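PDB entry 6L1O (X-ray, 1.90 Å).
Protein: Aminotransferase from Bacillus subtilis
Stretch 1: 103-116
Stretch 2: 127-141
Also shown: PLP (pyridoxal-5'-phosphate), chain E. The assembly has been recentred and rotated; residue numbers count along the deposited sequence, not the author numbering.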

# COMPACT_ATOMS: atom_id res chain seq x y z
N GLY B 103 4.06 -4.68 7.42
CA GLY B 103 3.12 -5.49 8.22
C GLY B 103 1.79 -4.83 8.42
O GLY B 103 0.77 -5.47 8.41
N LYS B 104 1.79 -3.52 8.61
CA LYS B 104 0.57 -2.76 8.79
C LYS B 104 -0.39 -2.95 7.58
O LYS B 104 -1.59 -3.19 7.75
N ALA B 105 0.12 -2.83 6.37
CA ALA B 105 -0.68 -3.13 5.14
C ALA B 105 -1.11 -4.58 5.06
O ALA B 105 -2.27 -4.87 4.69
N GLY B 106 -0.24 -5.50 5.47
CA GLY B 106 -0.57 -6.90 5.52
C GLY B 106 -1.74 -7.22 6.44
O GLY B 106 -2.61 -8.01 6.08
N LEU B 107 -1.77 -6.60 7.61
CA LEU B 107 -2.88 -6.79 8.53
C LEU B 107 -4.19 -6.27 7.96
O LEU B 107 -5.26 -6.87 8.19
N TYR B 108 -4.15 -5.18 7.23
CA TYR B 108 -5.36 -4.65 6.61
C TYR B 108 -5.87 -5.61 5.51
O TYR B 108 -7.04 -5.96 5.48
N VAL B 109 -4.97 -6.02 4.64
CA VAL B 109 -5.33 -6.93 3.50
C VAL B 109 -5.86 -8.26 4.05
O VAL B 109 -6.87 -8.77 3.57
N LEU B 110 -5.20 -8.79 5.07
CA LEU B 110 -5.56 -10.08 5.60
C LEU B 110 -6.93 -10.04 6.21
O LEU B 110 -7.74 -10.92 5.93
N THR B 111 -7.24 -9.00 6.96
CA THR B 111 -8.60 -8.85 7.51
C THR B 111 -9.68 -8.60 6.50
O THR B 111 -10.80 -9.09 6.65
N GLN B 112 -9.39 -7.83 5.46
CA GLN B 112 -10.33 -7.65 4.38
C GLN B 112 -10.61 -8.96 3.64
O GLN B 112 -11.76 -9.21 3.18
N CYS B 113 -9.60 -9.80 3.51
CA CYS B 113 -9.73 -11.12 2.86
C CYS B 113 -10.45 -12.19 3.68
O CYS B 113 -11.01 -13.13 3.11
N LEU B 114 -10.42 -12.06 5.00
CA LEU B 114 -10.86 -13.15 5.86
C LEU B 114 -12.04 -12.84 6.77
O LEU B 114 -12.51 -13.75 7.43
N LEU B 115 -12.45 -11.57 6.86
CA LEU B 115 -13.52 -11.16 7.74
C LEU B 115 -14.66 -10.50 6.97
O LEU B 115 -14.43 -9.61 6.14
N ASN B 116 -15.88 -10.95 7.26
CA ASN B 116 -17.10 -10.29 6.74
C ASN B 116 -17.70 -9.40 7.76
O ASN B 116 -17.49 -9.59 8.95
N GLY B 127 -2.71 -6.26 23.46
CA GLY B 127 -2.38 -6.57 22.08
C GLY B 127 -2.07 -5.29 21.29
O GLY B 127 -2.52 -4.19 21.60
N TYR B 128 -1.29 -5.48 20.25
CA TYR B 128 -1.00 -4.42 19.27
C TYR B 128 -2.31 -3.70 18.84
O TYR B 128 -3.17 -4.32 18.21
N PRO B 129 -2.44 -2.40 19.14
CA PRO B 129 -3.69 -1.67 18.84
C PRO B 129 -4.04 -1.63 17.34
O PRO B 129 -5.19 -1.43 16.97
N GLU B 130 -3.08 -1.84 16.46
CA GLU B 130 -3.39 -1.76 15.04
C GLU B 130 -4.25 -2.91 14.57
O GLU B 130 -4.91 -2.76 13.54
N TYR B 131 -4.33 -4.01 15.33
CA TYR B 131 -5.25 -5.09 15.02
C TYR B 131 -6.68 -4.58 14.92
O TYR B 131 -7.48 -5.10 14.15
N LEU B 132 -6.99 -3.55 15.71
CA LEU B 132 -8.33 -2.98 15.76
C LEU B 132 -8.78 -2.30 14.48
O LEU B 132 -9.93 -2.38 14.11
N SER B 133 -7.85 -1.63 13.81
CA SER B 133 -8.05 -0.97 12.54
C SER B 133 -8.66 -1.85 11.46
O SER B 133 -9.76 -1.59 11.00
N GLY B 134 -7.94 -2.89 11.06
CA GLY B 134 -8.40 -3.82 10.06
C GLY B 134 -9.78 -4.40 10.40
O GLY B 134 -10.64 -4.53 9.57
N ILE B 135 -9.98 -4.72 11.65
CA ILE B 135 -11.18 -5.38 12.08
C ILE B 135 -12.36 -4.40 11.96
O ILE B 135 -13.45 -4.80 11.48
N THR B 136 -12.14 -3.16 12.38
CA THR B 136 -13.19 -2.15 12.35
C THR B 136 -13.51 -1.79 10.89
O THR B 136 -14.66 -1.66 10.53
N MET B 137 -12.49 -1.65 10.06
CA MET B 137 -12.67 -1.38 8.65
C MET B 137 -13.29 -2.51 7.87
O MET B 137 -13.83 -2.26 6.79
N ALA B 138 -13.22 -3.73 8.38
CA ALA B 138 -13.95 -4.86 7.85
C ALA B 138 -15.41 -4.89 8.39
O ALA B 138 -16.18 -5.77 8.02
N ARG B 139 -15.74 -3.95 9.28
CA ARG B 139 -17.05 -3.86 9.93
C ARG B 139 -17.35 -5.08 10.80
O ARG B 139 -18.49 -5.47 10.96
N ALA B 140 -16.31 -5.70 11.37
CA ALA B 140 -16.46 -6.90 12.18
C ALA B 140 -16.39 -6.57 13.66
O ALA B 140 -16.07 -5.45 14.03
N GLU B 141 -16.71 -7.55 14.49
CA GLU B 141 -16.79 -7.39 15.94
C GLU B 141 -15.56 -7.99 16.63
O GLU B 141 -15.08 -9.02 16.23

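Helices 103-114 and 130-137 run in broadly the same direction, with 34° between their N-to-C directions and a closest axial approach of 8.5 Å, and together the two stretches bury 645 Å² against each other. Stretch 2 enters the contact at Tyr128, whose CA-to-CB bond points toward stretch 1. With chi1 in t, the ring touches both cofactor and helix: PLP C2A sits over one face, 3.5 Å from Tyr128 CG, while Leu107 CD1 approaches the ring edge, 4.0 Å from Tyr128 CE2. The cofactor is also held from stretch 1, where the first turn of the helix offers free backbone amides to the phosphate; Gly103 N donates to PLP O2P (2.7 Å) and Lys104 N to PLP O1P (2.9 Å).

Glu130 also points toward stretch 1, in an m, m conformation. The extended all-t side chain of Lys104 starts out sideways but brings its end to the carboxylate, with Lys104 CE 3.6 Å from Glu130 OE1. The charges remain beyond salt-bridge range, Lys104 NZ lying 4.2 Å from Glu130 OE2, and water 1 bridges them from the side: it accepts from Lys104 NZ (3.0 Å) and donates to Glu130 OE2 (2.6 Å). Tyr131 (chi1 m) leaves its backbone sideways, yet its ring reaches Leu107, whose CD2 meets the ring edge at 3.9 Å from Tyr131 CE1. Leu107, in the m, t rotamer and pointing toward stretch 2, thus packs against both tyrosine rings.

The backbones come closest at Gly134, whose CA is 4.7 Å from Tyr108 CA. The absence of a side chain permits this approach: an ideal CB here would point toward stretch 1 and clash with Thr111 OG1 at 2.5 Å. Instead Thr111, in the p rotamer, sets its OG1 3.3 Å from Gly134 CA. Beside this contact, water 2 ties the helices together, donating to Thr111 OG1 (2.6 Å) and to Gly134 O (2.6 Å) and accepting from Gln112 NE2 (2.9 Å).

Ile135, in m, t, is directed sideways and places CG1 4.0 Å from Leu115 CD1. Met137 points toward stretch 1 with chi angles m, t, p, which carries its CE to 3.5 Å from Tyr108 CE1, oblique to the ring. Its carbonyl contributes as well: Gln112, m at chi1 and chi2, swings its amide end nearer to stretch 2, and Gln112 NE2 makes a weak hydrogen bond to Met137 O (3.2 Å).

Ala138, just after its helix, points its CB toward stretch 1, where Ala138 CB lies 4.1 Å from both Leu115 CB and Thr111 O. Arg139 then adopts positive phi in a Schellman motif, in which Ala140 N bonds back to Ile135 O (3.0 Å). The chain turns so that Ala140 again points toward stretch 1, its CB 4.0 Å from Leu115 CD1 and 3.9 Å from Asn116 O. Leu115, in m, t, therefore packs against Ile135, Ala138 and Ala140, whereas Glu141 lies outside the contact.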

# COMPACT_ATOMS: atom_id res chain seq x y z
CB LYS B 104 0.94 -1.29 8.96
CG LYS B 104 -0.18 -0.39 9.40
CD LYS B 104 0.44 0.98 9.81
CE LYS B 104 -0.41 1.71 10.81
NZ LYS B 104 0.22 3.03 11.13
CB ALA B 105 0.09 -2.74 3.89
CB LEU B 107 -2.63 -6.11 9.89
CG LEU B 107 -1.48 -6.62 10.74
CD1 LEU B 107 -1.22 -5.55 11.81
CD2 LEU B 107 -1.85 -7.93 11.37
CB TYR B 108 -5.13 -3.26 6.03
CG TYR B 108 -6.26 -2.79 5.16
CD1 TYR B 108 -7.43 -2.29 5.74
CD2 TYR B 108 -6.17 -2.81 3.76
CE1 TYR B 108 -8.48 -1.87 4.98
CE2 TYR B 108 -7.26 -2.37 2.96
CZ TYR B 108 -8.40 -1.89 3.60
OH TYR B 108 -9.46 -1.46 2.90
CB VAL B 109 -4.14 -7.13 2.57
CG1 VAL B 109 -4.41 -8.20 1.49
CG2 VAL B 109 -3.73 -5.81 1.94
CB LEU B 110 -4.52 -10.60 6.59
CG LEU B 110 -3.21 -11.15 5.99
CD1 LEU B 110 -2.12 -11.28 7.06
CD2 LEU B 110 -3.43 -12.46 5.32
CB THR B 111 -8.65 -7.79 8.63
OG1 THR B 111 -8.21 -6.52 8.12
CG2 THR B 111 -7.76 -8.21 9.77
CB GLN B 112 -9.87 -6.57 3.38
CG GLN B 112 -9.89 -5.16 3.97
CD GLN B 112 -11.31 -4.60 4.02
OE1 GLN B 112 -12.08 -4.77 3.06
NE2 GLN B 112 -11.65 -3.92 5.08
CB CYS B 113 -8.39 -11.68 2.49
SG CYS B 113 -7.61 -10.83 1.16
CB LEU B 114 -9.66 -13.66 6.68
CG LEU B 114 -8.45 -14.16 5.86
CD1 LEU B 114 -7.29 -14.58 6.73
CD2 LEU B 114 -8.82 -15.38 5.01
CB LEU B 115 -13.01 -10.19 8.82
CG LEU B 115 -12.35 -10.65 10.09
CD1 LEU B 115 -11.80 -9.45 10.89
CD2 LEU B 115 -13.30 -11.44 10.99
CB ASN B 116 -18.16 -11.34 6.36
CG ASN B 116 -17.80 -12.11 5.14
OD1 ASN B 116 -17.35 -11.52 4.15
ND2 ASN B 116 -18.02 -13.44 5.15
CB TYR B 128 -0.36 -5.07 18.10
CG TYR B 128 0.30 -4.21 17.09
CD1 TYR B 128 1.26 -3.25 17.48
CD2 TYR B 128 0.08 -4.41 15.73
CE1 TYR B 128 1.90 -2.47 16.55
CE2 TYR B 128 0.76 -3.65 14.77
CZ TYR B 128 1.68 -2.72 15.18
OH TYR B 128 2.35 -1.96 14.27
CB PRO B 129 -3.42 -0.24 19.36
CG PRO B 129 -1.99 -0.17 19.65
CD PRO B 129 -1.48 -1.57 19.88
CB GLU B 130 -2.11 -1.62 14.17
CG GLU B 130 -1.52 -0.21 14.16
CD GLU B 130 -2.49 0.89 13.64
OE1 GLU B 130 -3.29 0.64 12.65
OE2 GLU B 130 -2.45 2.03 14.21
CB TYR B 131 -5.21 -6.24 16.05
CG TYR B 131 -3.88 -6.94 16.19
CD1 TYR B 131 -3.01 -7.05 15.10
CD2 TYR B 131 -3.46 -7.47 17.42
CE1 TYR B 131 -1.79 -7.65 15.21
CE2 TYR B 131 -2.21 -8.11 17.54
CZ TYR B 131 -1.38 -8.17 16.44
OH TYR B 131 -0.14 -8.72 16.51
CB LEU B 132 -8.45 -2.02 16.92
CG LEU B 132 -9.25 -2.59 18.08
CD1 LEU B 132 -9.35 -1.62 19.26
CD2 LEU B 132 -10.68 -2.89 17.59
CB SER B 133 -6.72 -0.39 12.01
OG SER B 133 -6.34 0.68 12.83
CB ILE B 135 -11.04 -5.88 13.52
CG1 ILE B 135 -10.05 -7.05 13.53
CG2 ILE B 135 -12.40 -6.32 14.07
CD1 ILE B 135 -9.64 -7.48 14.92
CB THR B 136 -12.81 -0.91 13.13
OG1 THR B 136 -12.43 -1.29 14.48
CG2 THR B 136 -13.98 0.04 13.22
CB MET B 137 -11.34 -1.00 8.00
CG MET B 137 -10.83 0.32 8.57
SD MET B 137 -9.06 0.53 8.19
CE MET B 137 -9.19 1.19 6.54
CB ALA B 138 -13.27 -6.17 8.20
CB ARG B 139 -18.15 -3.62 8.89
CG ARG B 139 -17.85 -2.50 7.91
CD ARG B 139 -18.88 -2.44 6.78
NE ARG B 139 -19.31 -1.03 6.52
CZ ARG B 139 -18.82 -0.25 5.55
NH1 ARG B 139 -17.91 -0.71 4.69
NH2 ARG B 139 -19.27 1.00 5.42
CB ALA B 140 -15.39 -7.86 11.81
CB GLU B 141 -18.03 -8.10 16.47
CG GLU B 141 -18.22 -8.01 17.99
CD GLU B 141 -19.23 -9.03 18.52
OE1 GLU B 141 -19.97 -9.67 17.72
OE2 GLU B 141 -19.26 -9.19 19.76
N1 PLP E . 3.27 -6.29 14.55
C2 PLP E . 3.67 -5.80 15.74
C2A PLP E . 3.07 -6.30 17.03
C3 PLP E . 4.60 -4.71 15.80
O3 PLP E . 5.01 -4.13 16.94
C4 PLP E . 5.14 -4.29 14.56
C4A PLP E . 5.81 -2.93 14.63
C5 PLP E . 4.67 -4.87 13.31
C6 PLP E . 3.75 -5.91 13.38
C5A PLP E . 5.26 -4.52 11.98
O4P PLP E . 5.07 -3.24 11.55
P PLP E . 5.45 -2.84 10.01
O1P PLP E . 4.21 -2.23 9.46
O2P PLP E . 5.98 -4.04 9.24
O3P PLP E . 6.56 -1.84 10.17
O HOH W 1 -0.33 3.57 14.07
O HOH W 2 -9.68 -4.56 7.13